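Local coordinates for protein yeast glycogen phosphorylase (Saccharomyces cerevisiae, PDB 1YGP) that belongs to the carbohydrate phosphorylase family of the GT-B clan and carries bound pyridoxal-5'-phosphate, at residues A[603-608]-A[712-717]; A[617-622]-A[651-656]; A[612-617]-A[818-823]. One frame throughout, in Å; residues are numbered along the deposited sequence.

Contact 1. Residues A[603-608]-A[712-717]; sequences DMQVKR and EHISTA
E712 packs its CB on CB of Q605 (3.8 Å) where strands 601-606 and 710-713 run side by side in a parallel six-stranded, Rossmann-like sheet of the GT-B fold. E712 N donates to M604 O (2.8 Å, N-H...O 158°), a regular bond between the parallel strands. This end is the dense part of the contact. E712 has the most surface covered by the partner strand, lying crosswise to the Q605 side chain, and its carboxylate comes beside that of D603, the two nearly coplanar. E712 OE1 is hydrogen-bonded to Y827 OH, and D603 OD2 has a long, weak ion pair with K649. Q605 is extended, CG anti to the backbone N (chi1 -171°), which carries NE2 to CG1 of I714 (3.3 Å); its OE1 is taken by N618.

Beyond the strand end the contact thins and becomes partly exposed. K607 touches the pyridoxal-5'-phosphate in whose pocket it lies. The K607 side chain, bent at chi3, bridges back here. Its NZ donates to H713 ND1 (2.9 Å) near the imidazole edge, 19° out of the ring plane, while H713 NE2 pairs with S711 OG.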
# COMPACT_ATOMS: atom_id res chain seq x y z
N ASP A 603 10.78 -7.23 39.29
CA ASP A 603 11.06 -5.84 39.48
C ASP A 603 11.31 -5.22 38.11
O ASP A 603 12.39 -5.48 37.54
CB ASP A 603 12.28 -5.80 40.40
CG ASP A 603 12.89 -4.46 40.78
OD1 ASP A 603 12.33 -3.40 40.47
OD2 ASP A 603 13.96 -4.50 41.38
N MET A 604 10.38 -4.41 37.54
CA MET A 604 10.59 -3.83 36.23
C MET A 604 10.77 -2.33 36.11
O MET A 604 10.19 -1.57 36.88
CB MET A 604 9.47 -4.19 35.24
CG MET A 604 8.05 -4.49 35.67
SD MET A 604 7.84 -6.21 36.23
CE MET A 604 7.05 -7.02 34.88
N GLN A 605 11.57 -1.89 35.13
CA GLN A 605 11.70 -0.47 34.76
C GLN A 605 11.63 -0.43 33.23
O GLN A 605 12.61 -0.61 32.50
CB GLN A 605 13.04 0.14 35.21
CG GLN A 605 13.14 1.65 35.05
CD GLN A 605 14.47 2.24 35.52
OE1 GLN A 605 15.48 1.56 35.68
NE2 GLN A 605 14.57 3.55 35.72
N VAL A 606 10.41 -0.29 32.71
CA VAL A 606 10.18 -0.21 31.28
C VAL A 606 9.76 1.21 30.90
O VAL A 606 8.65 1.69 31.23
CB VAL A 606 9.09 -1.24 30.81
CG1 VAL A 606 9.66 -2.64 30.97
CG2 VAL A 606 7.81 -1.20 31.64
N LYS A 607 10.67 1.95 30.27
CA LYS A 607 10.41 3.28 29.73
C LYS A 607 11.60 3.73 28.92
O LYS A 607 12.57 3.00 28.77
CB LYS A 607 10.17 4.30 30.83
CG LYS A 607 11.21 4.50 31.90
CD LYS A 607 10.53 5.18 33.09
CE LYS A 607 9.45 4.28 33.68
NZ LYS A 607 8.57 5.05 34.53
N ARG A 608 11.51 4.95 28.38
CA ARG A 608 12.53 5.53 27.54
C ARG A 608 13.85 5.55 28.26
O ARG A 608 13.93 5.94 29.42
CB ARG A 608 12.09 6.94 27.17
CG ARG A 608 13.03 7.78 26.31
CD ARG A 608 12.13 8.70 25.51
NE ARG A 608 12.39 10.09 25.79
CZ ARG A 608 11.97 10.69 26.90
NH1 ARG A 608 11.27 10.05 27.85
NH2 ARG A 608 12.21 12.00 27.04
N GLU A 712 9.92 0.39 38.86
CA GLU A 712 10.82 1.45 39.26
C GLU A 712 10.40 2.80 38.71
O GLU A 712 10.11 2.93 37.51
CB GLU A 712 12.20 1.09 38.78
CG GLU A 712 12.65 -0.23 39.34
CD GLU A 712 13.69 -0.13 40.44
OE1 GLU A 712 14.25 0.94 40.66
OE2 GLU A 712 13.95 -1.15 41.08
N HIS A 713 10.31 3.85 39.50
CA HIS A 713 9.94 5.16 38.98
C HIS A 713 10.89 6.14 39.65
O HIS A 713 10.50 7.00 40.43
CB HIS A 713 8.47 5.41 39.29
CG HIS A 713 7.57 4.53 38.43
ND1 HIS A 713 7.35 4.53 37.11
CD2 HIS A 713 6.83 3.49 38.95
CE1 HIS A 713 6.54 3.53 36.82
NE2 HIS A 713 6.23 2.92 37.94
N ILE A 714 12.15 6.02 39.21
CA ILE A 714 13.32 6.59 39.86
C ILE A 714 14.09 7.74 39.24
O ILE A 714 15.29 7.85 39.50
CB ILE A 714 14.30 5.41 40.13
CG1 ILE A 714 14.75 4.76 38.83
CG2 ILE A 714 13.59 4.40 41.04
CD1 ILE A 714 15.67 3.55 39.03
N SER A 715 13.46 8.62 38.46
CA SER A 715 14.10 9.80 37.88
C SER A 715 14.65 10.77 38.90
O SER A 715 14.17 10.78 40.05
CB SER A 715 13.12 10.57 37.04
OG SER A 715 12.95 9.93 35.78
N THR A 716 15.61 11.62 38.54
CA THR A 716 16.12 12.57 39.51
C THR A 716 14.96 13.46 39.97
O THR A 716 14.09 13.79 39.14
CB THR A 716 17.22 13.41 38.88
OG1 THR A 716 18.10 12.57 38.15
CG2 THR A 716 17.99 14.12 39.97
N ALA A 717 14.85 13.81 41.27
CA ALA A 717 13.70 14.59 41.70
C ALA A 717 13.61 15.97 41.05
O ALA A 717 14.56 16.74 40.89
CB ALA A 717 13.73 14.78 43.18

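Contact 2. Residues A[617-622]-A[651-656]; sequences LNVFGI and SIFGGK
ND2 of N618, which donates to OE1 of Q605, also comes obliquely to the F653 ring, 3.1 Å from CE2. The two residues N618 and F653 belong to a beta-alpha-beta crossover of the Rossmann-like domain: strand 601-606 leads into helix 615-634, and the chain returns through strand 649-654, next to the first strand. Helix segment 617-622 runs nearly antiparallel to strand segment 651-654 (151°), their axes 11.1 Å apart at closest approach, and side chains fill the gap.

F653 has the most surface covered in this layer and points its ring at the helix. N618 meets it tip to tip; with CG anti to the backbone N (chi1 -178°) the amide reaches the CE2-CZ end, its plane 28° from that of the ring. Besides the bond of ND2, OD1 has a weak hydrogen bond with Y827 OH, so both ends of this buried amide are engaged. V619 crosses the same end obliquely, CG2 4.2 Å from CE2 of F653, and both V619 and F653 also pack on I671 of helix 662-678.

One turn beyond N618, the extended I622 side chain closes the row. Its CD1 sits 3.4 Å from S651 OG and, in the plane of the F653 ring, 3.5 Å from CE1.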
# COMPACT_ATOMS: atom_id res chain seq x y z
N LEU A 617 21.10 4.04 37.51
CA LEU A 617 21.07 3.94 38.96
C LEU A 617 20.57 2.53 39.25
O LEU A 617 21.15 1.80 40.06
CB LEU A 617 20.07 4.95 39.57
CG LEU A 617 20.00 5.50 41.03
CD1 LEU A 617 18.53 5.66 41.31
CD2 LEU A 617 20.57 4.59 42.11
N ASN A 618 19.55 2.09 38.53
CA ASN A 618 18.97 0.77 38.72
C ASN A 618 19.96 -0.33 38.39
O ASN A 618 20.09 -1.29 39.16
CB ASN A 618 17.75 0.66 37.84
CG ASN A 618 16.99 -0.64 37.93
OD1 ASN A 618 17.29 -1.54 38.72
ND2 ASN A 618 15.96 -0.82 37.13
N VAL A 619 20.73 -0.17 37.30
CA VAL A 619 21.75 -1.16 36.93
C VAL A 619 22.87 -1.16 37.99
O VAL A 619 23.29 -2.24 38.44
CB VAL A 619 22.40 -0.87 35.54
CG1 VAL A 619 23.10 -2.13 35.08
CG2 VAL A 619 21.39 -0.63 34.45
N PHE A 620 23.35 0.01 38.46
CA PHE A 620 24.39 0.06 39.48
C PHE A 620 23.94 -0.65 40.75
O PHE A 620 24.72 -1.33 41.42
CB PHE A 620 24.76 1.50 39.80
CG PHE A 620 25.40 2.23 38.63
CD1 PHE A 620 26.00 1.54 37.57
CD2 PHE A 620 25.35 3.62 38.59
CE1 PHE A 620 26.52 2.25 36.48
CE2 PHE A 620 25.87 4.32 37.49
CZ PHE A 620 26.45 3.64 36.44
N GLY A 621 22.65 -0.56 41.04
CA GLY A 621 22.08 -1.30 42.13
C GLY A 621 22.13 -2.79 41.84
O GLY A 621 22.41 -3.54 42.78
N ILE A 622 21.88 -3.27 40.59
CA ILE A 622 21.92 -4.71 40.28
C ILE A 622 23.31 -5.23 40.46
O ILE A 622 23.49 -6.19 41.21
CB ILE A 622 21.51 -5.10 38.83
CG1 ILE A 622 20.03 -4.87 38.65
CG2 ILE A 622 21.75 -6.59 38.57
CD1 ILE A 622 19.50 -5.38 37.32
N SER A 651 15.05 -8.73 37.38
CA SER A 651 14.92 -7.36 36.94
C SER A 651 14.56 -7.35 35.44
O SER A 651 15.25 -7.92 34.57
CB SER A 651 16.21 -6.63 37.18
OG SER A 651 16.57 -6.71 38.56
N ILE A 652 13.45 -6.71 35.12
CA ILE A 652 12.93 -6.63 33.76
C ILE A 652 13.16 -5.21 33.26
O ILE A 652 12.67 -4.25 33.86
CB ILE A 652 11.42 -7.00 33.83
CG1 ILE A 652 11.20 -8.43 34.33
CG2 ILE A 652 10.83 -6.82 32.45
CD1 ILE A 652 11.61 -9.52 33.32
N PHE A 653 13.95 -5.01 32.21
CA PHE A 653 14.15 -3.69 31.64
C PHE A 653 13.55 -3.69 30.24
O PHE A 653 13.56 -4.71 29.54
CB PHE A 653 15.63 -3.34 31.53
CG PHE A 653 16.35 -3.09 32.84
CD1 PHE A 653 16.81 -4.16 33.62
CD2 PHE A 653 16.61 -1.78 33.25
CE1 PHE A 653 17.54 -3.92 34.79
CE2 PHE A 653 17.34 -1.56 34.43
CZ PHE A 653 17.81 -2.63 35.20
N GLY A 654 13.01 -2.57 29.80
CA GLY A 654 12.48 -2.44 28.46
C GLY A 654 12.46 -0.97 28.09
O GLY A 654 12.33 -0.13 28.99
N GLY A 655 12.63 -0.64 26.80
CA GLY A 655 12.54 0.75 26.37
C GLY A 655 13.47 1.02 25.21
O GLY A 655 14.36 0.21 24.92
N LYS A 656 13.29 2.14 24.52
CA LYS A 656 14.12 2.46 23.37
C LYS A 656 14.86 3.76 23.63
O LYS A 656 14.34 4.63 24.35
CB LYS A 656 13.32 2.69 22.11
CG LYS A 656 12.49 1.53 21.62
CD LYS A 656 11.68 2.03 20.47
CE LYS A 656 10.75 0.95 20.01
NZ LYS A 656 9.95 1.46 18.92

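Contact 3. Residues A[612-617]-A[818-823]; sequences YKRQQL and YLVSDD
Y818, R614 and V820 carry this junction, in which the N-terminal ends of helices 615-634 and 820-840 meet in the Rossmann-like domain of the GT-B fold. R614 and L819 hold the two N-cap positions, both with left-handed backbone angles. Y818, just before its helix, lays its ring alongside the backbone of Y612: Y612 CB is 3.6 Å from Y818 CE1, and Y612 N lies over one face, displaced toward the rim.

V820, at the start of helix 820-840, packs on the first turn of helix 615-634. Its CG2 is 4.0 Å from NE2 of Q616, a nitrogen that donates to E611 O, and its CG1 faces L617 more loosely.

R614 is the polar centre. Bent at chi3 (-64°), it brings its guanidinium up to the first turn of helix 820-840, with L617 CD1 over one face. NH1 donates to Y818 O (3.0 Å), which also accepts from T716 OG1, while NE turns to I714 O. R614 grips D823 end-on in a salt bridge, the carboxylate plane 82° from the guanidinium; D823 OD1 accepts from N761 N. Both end nitrogens converge on D823 OD2: NH2 (2.9 Å) meets its anti lone pair, and NH1 (2.8 Å) comes from above the carboxylate plane.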
# COMPACT_ATOMS: atom_id res chain seq x y z
N TYR A 612 18.39 10.89 32.64
CA TYR A 612 17.56 11.40 33.72
C TYR A 612 16.51 10.42 34.23
O TYR A 612 15.90 10.62 35.28
CB TYR A 612 16.90 12.72 33.26
CG TYR A 612 15.53 12.68 32.59
CD1 TYR A 612 14.38 12.58 33.37
CD2 TYR A 612 15.41 12.73 31.20
CE1 TYR A 612 13.12 12.51 32.79
CE2 TYR A 612 14.14 12.67 30.61
CZ TYR A 612 13.00 12.55 31.41
OH TYR A 612 11.74 12.40 30.84
N LYS A 613 16.19 9.36 33.50
CA LYS A 613 15.25 8.35 33.97
C LYS A 613 15.98 7.39 34.89
O LYS A 613 15.37 6.50 35.47
CB LYS A 613 14.69 7.51 32.85
CG LYS A 613 13.95 8.31 31.84
CD LYS A 613 12.58 8.58 32.33
CE LYS A 613 11.90 9.05 31.09
NZ LYS A 613 10.63 9.64 31.46
N ARG A 614 17.30 7.55 34.94
CA ARG A 614 18.20 6.82 35.78
C ARG A 614 18.12 5.31 35.71
O ARG A 614 18.19 4.60 36.71
CB ARG A 614 18.02 7.34 37.21
CG ARG A 614 18.38 8.81 37.20
CD ARG A 614 18.82 9.24 38.55
NE ARG A 614 17.74 9.11 39.50
CZ ARG A 614 17.84 9.51 40.78
NH1 ARG A 614 18.99 10.06 41.22
NH2 ARG A 614 16.79 9.35 41.61
N GLN A 615 18.04 4.75 34.50
CA GLN A 615 18.16 3.30 34.34
C GLN A 615 19.54 2.89 34.87
O GLN A 615 19.70 1.79 35.42
CB GLN A 615 18.11 2.85 32.88
CG GLN A 615 16.75 2.86 32.25
CD GLN A 615 16.25 4.21 31.78
OE1 GLN A 615 16.97 5.20 31.61
NE2 GLN A 615 14.97 4.27 31.49
N GLN A 616 20.56 3.77 34.77
CA GLN A 616 21.89 3.44 35.24
C GLN A 616 21.95 3.31 36.76
O GLN A 616 22.73 2.48 37.24
CB GLN A 616 22.94 4.48 34.79
CG GLN A 616 22.95 5.89 35.36
CD GLN A 616 21.89 6.81 34.81
OE1 GLN A 616 20.90 6.38 34.24
NE2 GLN A 616 22.04 8.11 34.96
N LEU A 617 21.10 4.04 37.51
CA LEU A 617 21.07 3.94 38.96
C LEU A 617 20.57 2.53 39.25
O LEU A 617 21.15 1.80 40.06
CB LEU A 617 20.07 4.95 39.57
CG LEU A 617 20.00 5.50 41.03
CD1 LEU A 617 18.53 5.66 41.31
CD2 LEU A 617 20.57 4.59 42.11
N TYR A 818 22.87 13.91 37.61
CA TYR A 818 21.56 13.32 37.89
C TYR A 818 21.48 12.69 39.26
O TYR A 818 20.64 11.82 39.52
CB TYR A 818 21.23 12.27 36.85
CG TYR A 818 21.18 12.89 35.48
CD1 TYR A 818 20.09 13.68 35.13
CD2 TYR A 818 22.24 12.71 34.59
CE1 TYR A 818 20.08 14.30 33.89
CE2 TYR A 818 22.23 13.34 33.35
CZ TYR A 818 21.15 14.12 33.01
OH TYR A 818 21.10 14.70 31.77
N LEU A 819 22.43 13.06 40.13
CA LEU A 819 22.46 12.63 41.51
C LEU A 819 22.42 11.12 41.76
O LEU A 819 21.80 10.64 42.72
CB LEU A 819 21.29 13.30 42.27
CG LEU A 819 21.30 14.79 42.67
CD1 LEU A 819 21.56 15.68 41.47
CD2 LEU A 819 19.92 15.16 43.24
N VAL A 820 23.16 10.34 40.98
CA VAL A 820 23.23 8.90 41.23
C VAL A 820 23.92 8.63 42.58
O VAL A 820 23.40 7.87 43.41
CB VAL A 820 23.99 8.17 40.09
CG1 VAL A 820 24.26 6.70 40.41
CG2 VAL A 820 23.10 8.21 38.84
N SER A 821 25.05 9.28 42.84
CA SER A 821 25.81 9.10 44.06
C SER A 821 24.98 9.39 45.31
O SER A 821 24.99 8.63 46.29
CB SER A 821 27.02 10.03 44.09
OG SER A 821 27.36 10.64 42.84
N ASP A 822 24.18 10.45 45.17
CA ASP A 822 23.41 10.96 46.30
C ASP A 822 22.32 10.00 46.73
O ASP A 822 22.14 9.69 47.91
CB ASP A 822 22.80 12.31 45.93
CG ASP A 822 23.89 13.27 45.47
OD1 ASP A 822 24.58 13.87 46.30
OD2 ASP A 822 24.06 13.41 44.26
N ASP A 823 21.64 9.46 45.71
CA ASP A 823 20.55 8.56 46.00
C ASP A 823 20.96 7.11 46.13
O ASP A 823 20.13 6.32 46.61
CB ASP A 823 19.48 8.76 44.91
CG ASP A 823 18.87 10.16 44.86
OD1 ASP A 823 19.01 10.95 45.79
OD2 ASP A 823 18.23 10.47 43.88

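In the fold
The three contacts lie on the same side of the chain's centre, in one Rossmann-like domain, their centres about 8 Å (contacts 1 and 2), 10 Å (1 and 3) and 11 Å (2 and 3) apart. Along the chain the order is 603-608, 612-617, 617-622, 651-656, 712-717, 818-823: contact 2 is nested within the loops closed by contacts 1 and 3, which cross each other. Strand 601-606 lies between strands 649-654 and 710-713 in the parallel sheet. Helix 615-634 serves contacts 2 and 3, which share L617, so it joins the sheet to helix 820-840. K607, just after strand 601-606 and in the pyridoxal-5'-phosphate pocket, thus lies close to a junction with distant C-terminal sequence.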